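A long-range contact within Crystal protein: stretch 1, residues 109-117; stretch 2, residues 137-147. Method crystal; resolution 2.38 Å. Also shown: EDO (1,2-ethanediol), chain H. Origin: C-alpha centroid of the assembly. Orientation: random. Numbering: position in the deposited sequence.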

# COMPACT_ATOMS: atom_id res chain seq x y z
N THR A 109 0.77 14.23 6.56
CA THR A 109 0.40 12.81 6.51
C THR A 109 1.17 12.07 5.42
O THR A 109 1.46 12.61 4.35
CB THR A 109 -1.12 12.60 6.30
OG1 THR A 109 -1.55 13.30 5.13
CG2 THR A 109 -1.91 13.09 7.51
N SER A 110 1.51 10.82 5.73
CA SER A 110 2.04 9.86 4.74
C SER A 110 1.13 8.65 4.72
O SER A 110 0.92 8.03 5.76
CB SER A 110 3.45 9.41 5.11
OG SER A 110 4.27 10.53 5.40
N THR A 111 0.60 8.32 3.55
CA THR A 111 -0.36 7.22 3.40
C THR A 111 0.15 6.13 2.43
O THR A 111 0.65 6.45 1.34
CB THR A 111 -1.74 7.77 2.97
OG1 THR A 111 -2.20 8.70 3.95
CG2 THR A 111 -2.80 6.63 2.80
N VAL A 112 0.08 4.87 2.84
CA VAL A 112 0.27 3.73 1.92
C VAL A 112 -1.06 2.96 1.72
O VAL A 112 -1.90 2.88 2.64
CB VAL A 112 1.44 2.79 2.37
CG1 VAL A 112 1.07 1.98 3.62
CG2 VAL A 112 1.90 1.86 1.23
N THR A 113 -1.28 2.46 0.51
CA THR A 113 -2.40 1.56 0.19
C THR A 113 -1.90 0.53 -0.83
O THR A 113 -1.04 0.83 -1.68
CB THR A 113 -3.67 2.34 -0.29
OG1 THR A 113 -4.82 1.49 -0.30
CG2 THR A 113 -3.47 2.97 -1.68
N SER A 114 -2.40 -0.69 -0.73
CA SER A 114 -2.00 -1.76 -1.66
C SER A 114 -3.12 -2.74 -1.83
O SER A 114 -4.05 -2.76 -1.04
CB SER A 114 -0.73 -2.50 -1.23
OG SER A 114 -0.84 -3.00 0.09
N SER A 115 -3.01 -3.54 -2.88
CA SER A 115 -3.98 -4.55 -3.19
C SER A 115 -3.35 -5.48 -4.23
O SER A 115 -2.24 -5.25 -4.71
CB SER A 115 -5.25 -3.91 -3.76
OG SER A 115 -4.92 -3.21 -4.95
N THR A 116 -4.07 -6.55 -4.55
CA THR A 116 -3.71 -7.39 -5.69
C THR A 116 -4.95 -7.46 -6.55
O THR A 116 -6.06 -7.24 -6.07
CB THR A 116 -3.23 -8.81 -5.29
OG1 THR A 116 -4.31 -9.52 -4.68
CG2 THR A 116 -2.03 -8.74 -4.33
N THR A 117 -4.74 -7.69 -7.83
CA THR A 117 -5.84 -7.65 -8.78
C THR A 117 -6.87 -8.77 -8.58
O THR A 117 -7.99 -8.64 -9.03
CB THR A 117 -5.31 -7.63 -10.24
OG1 THR A 117 -4.39 -8.73 -10.45
CG2 THR A 117 -4.61 -6.29 -10.53
C1 EDO H . -6.28 -7.42 -2.23
O1 EDO H . -5.38 -8.35 -1.58
C2 EDO H . -7.45 -8.09 -2.97
O2 EDO H . -8.65 -8.43 -2.20
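Stretch 2 (137-147) EVSFSTTIGTS

Stretch 2 approaches stretch 1 in two ways, first as a strand that packs across it and then as a turn that brings the chain back alongside it. Residues 109-116 are extended throughout. Residues 137-142 form a second strand whose N-to-C direction makes an angle of 42° with the first (signed crossing angle -42°), and the two axes come no closer than 8.2 Å. At this spacing the strands meet through side chains, and the CA atoms of Ser110 and Val138 are 7.0 Å apart. A type II turn from Thr143 to Thr146 follows, and from it onward the backbones draw together: the CA of Gly145, within the turn, lies 4.1 Å from the CA of Ser115, and the CA of Ser147, just beyond it, lies 4.3 Å from the CA of Thr113. In all, the contact buries 587 Å² summed over both sides.

Val112 and Phe140 give up the most surface, 101 and 77 Å² respectively, and each points its CA-to-CB bond toward the other stretch. Val112 lies over one face of the aromatic ring, with its CB 3.8 Å from the centroid of the Phe140 ring and 17° off the ring normal, a CH-pi arrangement. Its CG1 reaches to 3.6 Å from CD2 of Phe140 and also lies 3.6 Å from OG1 of Thr142, so that one methyl group touches two successive inward-pointing residues of the strand. Phe140, with chi1 in the m well, carries the far end of its ring to the backbone of Ser110, whose O sits at the ring edge, 3.2 Å from CZ of Phe140. Beyond the ring, OG of Ser110 is 3.7 Å from CG2 of Val138. The alternation of the strand is plain here: the CA-to-CB bonds of Val138, Phe140 and Thr142 point toward stretch 1, whereas that of Ser141 points away.

Ser114, which loses 71 Å² to stretch 2, anchors the turn. Its N donates to O of Thr146 at 3.2 Å, and its OG accepts from N of Gly145, also at 3.2 Å. A water bound 2.7 Å from OG of Ser114 donates to OG1 of Thr142 and to O of Thr146, each 2.8 Å from the water oxygen, and thereby ties the serine to both the strand and the turn. The turn itself is braced by OG1 of Thr146, which donates to O of Thr143 at 2.6 Å. Gly145 has phi/psi of 97/8°, where a CB would be jammed against the preceding carbonyl oxygen; its CA packs 3.0 Å from O of Ser114 in a CA-H...O contact.

After the turn, Ser147 and Thr113 form an antiparallel, non-hydrogen-bonded bridge pair. Their side chains lie on the same face of the sheet and are joined by a hydrogen bond of 2.8 Å between OG1 of Thr113 and OG of Ser147. The close backbone approach also places CA of Ser147 3.2 Å from O of Val112, and CA of Thr113 3.3 Å from O of Thr146.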

# COMPACT_ATOMS: atom_id res chain seq x y z
N GLU A 137 11.76 11.51 2.64
CA GLU A 137 11.69 10.05 2.67
C GLU A 137 10.53 9.55 3.50
O GLU A 137 10.30 9.99 4.63
CB GLU A 137 12.99 9.40 3.17
CG GLU A 137 12.96 7.87 2.93
CD GLU A 137 13.99 7.09 3.74
OE1 GLU A 137 15.19 7.43 3.71
OE2 GLU A 137 13.58 6.11 4.40
N VAL A 138 9.81 8.60 2.90
CA VAL A 138 8.67 7.91 3.51
C VAL A 138 8.95 6.40 3.43
O VAL A 138 9.36 5.90 2.38
CB VAL A 138 7.37 8.31 2.77
CG1 VAL A 138 6.23 7.41 3.10
CG2 VAL A 138 7.01 9.78 3.07
N SER A 139 8.80 5.68 4.54
CA SER A 139 8.83 4.22 4.50
C SER A 139 7.69 3.56 5.28
O SER A 139 7.19 4.10 6.27
CB SER A 139 10.17 3.68 4.98
OG SER A 139 10.28 3.80 6.38
N PHE A 140 7.28 2.38 4.80
CA PHE A 140 6.20 1.61 5.39
C PHE A 140 6.54 0.11 5.37
O PHE A 140 7.17 -0.38 4.42
CB PHE A 140 4.90 1.81 4.60
CG PHE A 140 4.24 3.16 4.79
CD1 PHE A 140 4.41 4.18 3.86
CD2 PHE A 140 3.41 3.40 5.89
CE1 PHE A 140 3.80 5.41 4.05
CE2 PHE A 140 2.79 4.62 6.07
CZ PHE A 140 2.99 5.63 5.15
N SER A 141 6.14 -0.60 6.42
CA SER A 141 6.10 -2.06 6.41
C SER A 141 4.61 -2.43 6.51
O SER A 141 3.99 -2.32 7.58
CB SER A 141 6.91 -2.64 7.58
OG SER A 141 7.26 -4.00 7.34
N THR A 142 4.02 -2.83 5.38
CA THR A 142 2.57 -2.85 5.29
C THR A 142 1.96 -4.19 4.88
O THR A 142 2.53 -4.92 4.05
CB THR A 142 2.06 -1.69 4.38
OG1 THR A 142 0.66 -1.48 4.61
CG2 THR A 142 2.32 -1.97 2.91
N THR A 143 0.82 -4.53 5.47
CA THR A 143 0.04 -5.69 5.05
C THR A 143 -0.62 -5.39 3.70
O THR A 143 -1.37 -4.41 3.56
CB THR A 143 -1.03 -6.09 6.09
OG1 THR A 143 -0.40 -6.36 7.34
CG2 THR A 143 -1.80 -7.34 5.64
N ILE A 144 -0.33 -6.22 2.72
CA ILE A 144 -0.90 -6.10 1.38
C ILE A 144 -2.42 -6.16 1.46
O ILE A 144 -2.99 -7.04 2.14
CB ILE A 144 -0.33 -7.18 0.45
CG1 ILE A 144 1.20 -7.05 0.40
CG2 ILE A 144 -0.95 -7.07 -0.94
CD1 ILE A 144 1.93 -8.23 -0.29
N GLY A 145 -3.08 -5.19 0.82
CA GLY A 145 -4.52 -5.12 0.81
C GLY A 145 -5.07 -4.18 1.85
O GLY A 145 -6.27 -4.14 2.06
N THR A 146 -4.19 -3.42 2.52
CA THR A 146 -4.60 -2.50 3.58
C THR A 146 -4.17 -1.05 3.29
O THR A 146 -3.47 -0.77 2.32
CB THR A 146 -4.05 -2.93 4.98
OG1 THR A 146 -2.64 -2.72 5.01
CG2 THR A 146 -4.36 -4.42 5.27
N SER A 147 -4.63 -0.14 4.15
CA SER A 147 -4.20 1.26 4.10
C SER A 147 -3.69 1.70 5.46
O SER A 147 -4.26 1.34 6.47
CB SER A 147 -5.35 2.19 3.65
OG SER A 147 -5.80 1.82 2.35
O HOH W 1 -0.72 -1.28 2.22